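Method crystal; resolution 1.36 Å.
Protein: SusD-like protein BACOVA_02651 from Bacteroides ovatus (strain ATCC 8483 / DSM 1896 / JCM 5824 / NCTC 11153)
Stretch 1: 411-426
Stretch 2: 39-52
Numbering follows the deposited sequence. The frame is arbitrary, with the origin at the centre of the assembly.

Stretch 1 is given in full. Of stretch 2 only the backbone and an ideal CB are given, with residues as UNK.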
# COMPACT_ATOMS: atom_id res chain seq x y z
N ARG A 411 1.14 -11.89 -4.26
CA ARG A 411 1.05 -10.58 -3.63
C ARG A 411 0.48 -9.54 -4.60
O ARG A 411 -0.36 -8.73 -4.21
CB ARG A 411 2.40 -10.14 -3.08
CG ARG A 411 2.83 -10.93 -1.86
CD ARG A 411 4.11 -10.38 -1.25
NE ARG A 411 3.87 -9.10 -0.62
CZ ARG A 411 3.46 -8.92 0.63
NH1 ARG A 411 3.33 -9.93 1.48
NH2 ARG A 411 3.23 -7.70 1.09
N ARG A 412 0.92 -9.54 -5.85
CA ARG A 412 0.40 -8.57 -6.80
C ARG A 412 -1.11 -8.65 -6.91
O ARG A 412 -1.79 -7.61 -6.88
CB ARG A 412 1.05 -8.73 -8.18
CG ARG A 412 2.50 -8.28 -8.23
CD ARG A 412 3.09 -8.28 -9.63
NE ARG A 412 2.45 -7.25 -10.46
CZ ARG A 412 2.56 -7.15 -11.79
NH1 ARG A 412 3.29 -8.01 -12.49
NH2 ARG A 412 1.90 -6.19 -12.42
N VAL A 413 -1.66 -9.87 -7.04
CA VAL A 413 -3.09 -10.03 -7.20
C VAL A 413 -3.87 -9.84 -5.90
O VAL A 413 -5.00 -9.37 -5.93
CB VAL A 413 -3.51 -11.37 -7.90
CG1 VAL A 413 -2.94 -11.49 -9.30
CG2 VAL A 413 -3.09 -12.56 -7.11
N GLU A 414 -3.28 -10.17 -4.77
CA GLU A 414 -3.95 -9.93 -3.50
C GLU A 414 -4.05 -8.44 -3.21
O GLU A 414 -5.07 -7.99 -2.67
CB GLU A 414 -3.23 -10.66 -2.37
CG GLU A 414 -3.91 -10.55 -1.01
CD GLU A 414 -5.28 -11.18 -0.93
OE1 GLU A 414 -5.61 -12.06 -1.76
OE2 GLU A 414 -6.04 -10.80 -0.01
N PHE A 415 -3.04 -7.67 -3.59
CA PHE A 415 -2.92 -6.27 -3.14
C PHE A 415 -3.01 -5.23 -4.26
O PHE A 415 -2.68 -4.07 -4.05
CB PHE A 415 -1.67 -6.06 -2.28
CG PHE A 415 -1.66 -6.91 -1.07
CD1 PHE A 415 -2.57 -6.67 -0.06
CD2 PHE A 415 -0.79 -7.97 -0.95
CE1 PHE A 415 -2.62 -7.51 1.04
CE2 PHE A 415 -0.82 -8.78 0.15
CZ PHE A 415 -1.73 -8.55 1.14
N GLY A 416 -3.47 -5.63 -5.44
CA GLY A 416 -3.63 -4.68 -6.53
C GLY A 416 -4.48 -3.49 -6.14
O GLY A 416 -5.52 -3.64 -5.50
N MET A 417 -4.02 -2.29 -6.52
CA MET A 417 -4.74 -1.04 -6.24
C MET A 417 -4.92 -0.78 -4.74
O MET A 417 -5.80 -0.04 -4.34
CB MET A 417 -6.08 -0.98 -7.00
CG MET A 417 -5.94 -0.99 -8.52
SD MET A 417 -4.72 0.17 -9.18
CE MET A 417 -5.23 1.70 -8.36
N GLU A 418 -4.02 -1.32 -3.92
CA GLU A 418 -3.95 -0.96 -2.50
C GLU A 418 -2.69 -0.15 -2.18
O GLU A 418 -2.38 0.09 -1.02
CB GLU A 418 -4.03 -2.19 -1.59
CG GLU A 418 -5.41 -2.81 -1.63
CD GLU A 418 -5.55 -4.06 -0.79
OE1 GLU A 418 -5.21 -4.05 0.42
OE2 GLU A 418 -6.07 -5.03 -1.36
N TYR A 419 -1.99 0.28 -3.21
CA TYR A 419 -0.87 1.22 -3.05
C TYR A 419 0.26 0.62 -2.22
O TYR A 419 0.93 1.33 -1.49
CB TYR A 419 -1.36 2.55 -2.47
CG TYR A 419 -2.80 2.91 -2.87
CD1 TYR A 419 -3.19 3.03 -4.20
CD2 TYR A 419 -3.76 3.10 -1.88
CE1 TYR A 419 -4.54 3.34 -4.52
CE2 TYR A 419 -5.07 3.40 -2.19
CZ TYR A 419 -5.45 3.50 -3.50
OH TYR A 419 -6.78 3.82 -3.73
N SER A 420 0.46 -0.69 -2.38
CA SER A 420 1.48 -1.41 -1.63
C SER A 420 2.47 -2.18 -2.51
O SER A 420 3.58 -2.45 -2.08
CB SER A 420 0.79 -2.40 -0.68
OG SER A 420 -0.06 -3.27 -1.40
N ASN A 421 2.08 -2.56 -3.71
CA ASN A 421 2.92 -3.44 -4.50
C ASN A 421 4.28 -2.84 -4.81
O ASN A 421 5.26 -3.57 -4.85
CB ASN A 421 2.22 -3.88 -5.79
CG ASN A 421 1.14 -4.92 -5.56
OD1 ASN A 421 1.16 -5.67 -4.57
ND2 ASN A 421 0.20 -4.99 -6.48
N TRP A 422 4.38 -1.53 -5.02
CA TRP A 422 5.69 -0.96 -5.37
C TRP A 422 6.69 -1.14 -4.23
O TRP A 422 7.85 -1.46 -4.46
CB TRP A 422 5.62 0.50 -5.78
CG TRP A 422 7.01 1.05 -6.02
CD1 TRP A 422 7.61 2.09 -5.36
CD2 TRP A 422 7.97 0.55 -6.96
NE1 TRP A 422 8.90 2.27 -5.84
CE2 TRP A 422 9.13 1.34 -6.83
CE3 TRP A 422 7.96 -0.48 -7.91
CZ2 TRP A 422 10.27 1.11 -7.59
CZ3 TRP A 422 9.09 -0.70 -8.66
CH2 TRP A 422 10.22 0.10 -8.51
N TYR A 423 6.24 -0.92 -3.00
CA TYR A 423 7.14 -1.03 -1.86
C TYR A 423 7.69 -2.44 -1.74
O TYR A 423 8.87 -2.62 -1.42
CB TYR A 423 6.42 -0.62 -0.56
CG TYR A 423 5.89 0.81 -0.60
CD1 TYR A 423 6.77 1.86 -0.47
CD2 TYR A 423 4.53 1.10 -0.68
CE1 TYR A 423 6.33 3.17 -0.47
CE2 TYR A 423 4.08 2.42 -0.73
CZ TYR A 423 5.00 3.43 -0.61
OH TYR A 423 4.65 4.77 -0.59
N ASP A 424 6.86 -3.44 -2.02
CA ASP A 424 7.31 -4.82 -2.02
C ASP A 424 8.32 -5.06 -3.14
O ASP A 424 9.29 -5.79 -2.95
CB ASP A 424 6.14 -5.78 -2.18
CG ASP A 424 5.21 -5.77 -1.02
OD1 ASP A 424 5.60 -5.32 0.05
OD2 ASP A 424 4.08 -6.28 -1.21
N MET A 425 8.11 -4.46 -4.30
CA MET A 425 9.04 -4.61 -5.42
C MET A 425 10.41 -3.99 -5.10
O MET A 425 11.43 -4.54 -5.51
CB MET A 425 8.47 -4.05 -6.71
CG MET A 425 7.37 -4.90 -7.27
SD MET A 425 6.60 -4.15 -8.70
CE MET A 425 5.43 -5.44 -9.15
N VAL A 426 10.44 -2.86 -4.39
CA VAL A 426 11.72 -2.28 -3.99
C VAL A 426 12.46 -3.21 -3.03
O VAL A 426 13.68 -3.42 -3.16
CB VAL A 426 11.55 -0.87 -3.38
CG1 VAL A 426 12.88 -0.33 -2.89
CG2 VAL A 426 10.94 0.07 -4.42
N UNK A 39 -0.27 11.43 -3.95
CA UNK A 39 0.91 10.67 -4.32
C UNK A 39 0.85 9.17 -4.00
O UNK A 39 1.57 8.40 -4.61
CB UNK A 39 2.12 11.28 -3.62
N UNK A 40 -0.00 8.78 -3.06
CA UNK A 40 -0.17 7.38 -2.73
C UNK A 40 -0.46 6.55 -3.99
O UNK A 40 0.04 5.42 -4.12
CB UNK A 40 -1.30 7.21 -1.71
N UNK A 41 -1.21 7.11 -4.94
CA UNK A 41 -1.63 6.36 -6.13
C UNK A 41 -0.46 6.08 -7.09
O UNK A 41 -0.18 4.93 -7.39
CB UNK A 41 -2.73 7.13 -6.87
N UNK A 42 0.24 7.13 -7.57
CA UNK A 42 1.35 6.84 -8.49
C UNK A 42 2.54 6.16 -7.82
O UNK A 42 3.19 5.35 -8.47
CB UNK A 42 1.82 8.14 -9.15
N UNK A 43 2.82 6.43 -6.56
CA UNK A 43 3.98 5.82 -5.92
C UNK A 43 3.70 4.38 -5.52
O UNK A 43 4.47 3.47 -5.84
CB UNK A 43 4.40 6.63 -4.69
N UNK A 44 2.59 4.12 -4.83
CA UNK A 44 2.35 2.79 -4.30
C UNK A 44 1.86 1.78 -5.33
O UNK A 44 2.24 0.60 -5.29
CB UNK A 44 1.33 2.88 -3.16
N UNK A 45 1.00 2.23 -6.25
CA UNK A 45 0.39 1.37 -7.26
C UNK A 45 0.91 1.61 -8.68
O UNK A 45 1.24 0.66 -9.39
CB UNK A 45 -1.13 1.57 -7.24
N UNK A 46 0.98 2.87 -9.10
CA UNK A 46 1.44 3.16 -10.45
C UNK A 46 2.83 2.62 -10.72
O UNK A 46 3.10 1.98 -11.73
CB UNK A 46 1.42 4.67 -10.70
N UNK A 47 3.74 2.87 -9.79
CA UNK A 47 5.13 2.51 -10.00
C UNK A 47 5.32 0.99 -10.04
O UNK A 47 6.27 0.51 -10.65
CB UNK A 47 6.00 3.12 -8.90
N UNK A 48 4.40 0.24 -9.44
CA UNK A 48 4.39 -1.22 -9.53
C UNK A 48 3.81 -1.72 -10.85
O UNK A 48 3.82 -2.92 -11.10
CB UNK A 48 3.59 -1.81 -8.36
N UNK A 49 3.29 -0.81 -11.66
CA UNK A 49 2.50 -1.15 -12.85
C UNK A 49 1.19 -1.86 -12.51
O UNK A 49 0.71 -2.71 -13.26
CB UNK A 49 3.33 -2.03 -13.79
N UNK A 50 0.57 -1.49 -11.40
CA UNK A 50 -0.79 -1.97 -11.13
C UNK A 50 -1.70 -1.43 -12.24
O UNK A 50 -2.60 -2.13 -12.72
CB UNK A 50 -1.28 -1.53 -9.75
N UNK A 51 -1.49 -0.17 -12.60
CA UNK A 51 -2.35 0.54 -13.54
C UNK A 51 -1.55 1.64 -14.23
O UNK A 51 -0.43 1.98 -13.81
CB UNK A 51 -3.57 1.12 -12.83
N UNK A 52 -2.12 2.19 -15.30
CA UNK A 52 -1.46 3.19 -16.11
C UNK A 52 -2.46 4.15 -16.72
O UNK A 52 -3.57 3.76 -17.08
CB UNK A 52 -0.63 2.52 -17.21

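Position 39 has nothing of stretch 1 within 5.5 Å of its CB, so many residues would suit. It is Ser-39.

Position 40 points sideways, with its CB 4.7 Å from Tyr-419 CG. A branched or long apolar chain would fit. It is Ile-40, and its CG1 packs 3.5 Å from Tyr-419 CB.

Position 41 also points sideways, its CB 4.8 Å from Tyr-419 CE1, and suits a modest apolar group. It is Val-41, with CG2 4.1 Å from Tyr-419 CE1.

Position 42 points away and stretch 1 sets no limit; it is Pro-42.

At position 43 the CB lies 4.5 Å from Tyr-423 OH. Apolar or polar chains are conceivable. It is Ile-43, with CG2 3.7 Å from Tyr-423 OH.

Position 44 points toward stretch 1. A CB would sit 2.3 Å from Tyr-419 O, a clash, so only glycine suits. Gly-44 lets the backbones close in: its CA is 3.5 Å from Tyr-419 O, and Trp-422 N donates to Gly-44 O at 3.0 Å.

Position 45 points sideways, near Tyr-419 CD1 and Met-417 CE. The free N of Tyr-419 favours a small acceptor. Ser-45 OG takes a weak bond from Tyr-419 N (3.1 Å) and donates to OD2 of position 50 (2.8 Å).

Position 46 points away, but a CB would clash with O of position 42 at 2.9 Å. Glycine suits, and it is Gly-46.

Position 47 faces the Trp-422 ring, its CB 3.7 Å from Trp-422 CG. A long chain with methylenes could lie on the indole. Arg-47 does so: its CG is 3.6 Å from the centroid of the five-membered ring, over the face.

Position 48 has its CB 3.4 Å from Trp-422 N and 3.6 Å from Asn-421 CB. The space beside the CB is tight, and a small side chain suits it best. Ala-48 CB also meets Met-425 SD at 3.8 Å.

Position 49 has positive phi, which favours glycine or asparagine. It is Asn-49, closing a Schellman motif.

Position 50 points toward the amide of Asn-421 and the free N of Met-417, two donors that call for a short chain with two acceptor oxygens, best a carboxylate such as Asp. Asp-50 OD1 accepts from Asn-421 ND2 and OD2 from Met-417 N, both at 2.9 Å. Water 1 links OD1 to Arg-412 NE; water 2 links OD2 to Asn-421 N.

Position 51 has its CB 3.9 Å from Met-417 SD, suiting apolar chains. Met-51 SD lies 3.6 Å from Met-417 SD.

Position 52, out of reach, is Tyr-52.

Stretch 2, residues 39-52: SIVPIGSGRANDMY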
# COMPACT_ATOMS: atom_id res chain seq x y z
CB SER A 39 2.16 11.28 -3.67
OG SER A 39 2.09 11.22 -2.26
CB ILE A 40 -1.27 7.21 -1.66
CG1 ILE A 40 -1.34 5.76 -1.19
CG2 ILE A 40 -2.64 7.68 -2.19
CD1 ILE A 40 -2.20 5.57 0.09
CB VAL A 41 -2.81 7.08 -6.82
CG1 VAL A 41 -3.20 6.41 -8.14
CG2 VAL A 41 -4.01 7.14 -5.88
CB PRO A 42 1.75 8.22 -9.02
CG PRO A 42 1.23 9.19 -7.98
CD PRO A 42 -0.05 8.58 -7.52
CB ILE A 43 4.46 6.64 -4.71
CG1 ILE A 43 4.94 8.02 -5.18
CG2 ILE A 43 5.58 5.91 -4.00
CD1 ILE A 43 5.35 8.95 -4.03
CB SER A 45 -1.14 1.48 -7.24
OG SER A 45 -1.69 0.64 -6.24
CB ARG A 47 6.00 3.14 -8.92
CG ARG A 47 7.49 3.17 -9.27
CD ARG A 47 8.15 4.25 -8.49
NE ARG A 47 9.59 4.34 -8.66
CZ ARG A 47 10.20 4.96 -9.66
NH1 ARG A 47 9.51 5.50 -10.65
NH2 ARG A 47 11.52 5.04 -9.66
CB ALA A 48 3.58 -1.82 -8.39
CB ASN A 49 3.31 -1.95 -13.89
CG ASN A 49 2.72 -1.83 -15.29
OD1 ASN A 49 2.19 -0.79 -15.66
ND2 ASN A 49 2.83 -2.90 -16.07
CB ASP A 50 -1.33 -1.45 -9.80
CG ASP A 50 -0.82 -2.18 -8.56
OD1 ASP A 50 0.08 -3.04 -8.62
OD2 ASP A 50 -1.32 -1.85 -7.47
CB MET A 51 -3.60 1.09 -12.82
CG MET A 51 -3.40 2.41 -12.08
SD MET A 51 -2.25 2.34 -10.72
CE MET A 51 -2.16 4.05 -10.33
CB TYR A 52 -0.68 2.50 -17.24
CG TYR A 52 0.03 3.43 -18.21
CD1 TYR A 52 1.22 4.05 -17.87
CD2 TYR A 52 -0.47 3.64 -19.49
CE1 TYR A 52 1.87 4.89 -18.76
CE2 TYR A 52 0.18 4.49 -20.38
CZ TYR A 52 1.35 5.09 -20.01
OH TYR A 52 2.00 5.93 -20.90
O HOH W 1 1.83 -4.55 -10.00
O HOH W 2 -0.64 -2.30 -4.76
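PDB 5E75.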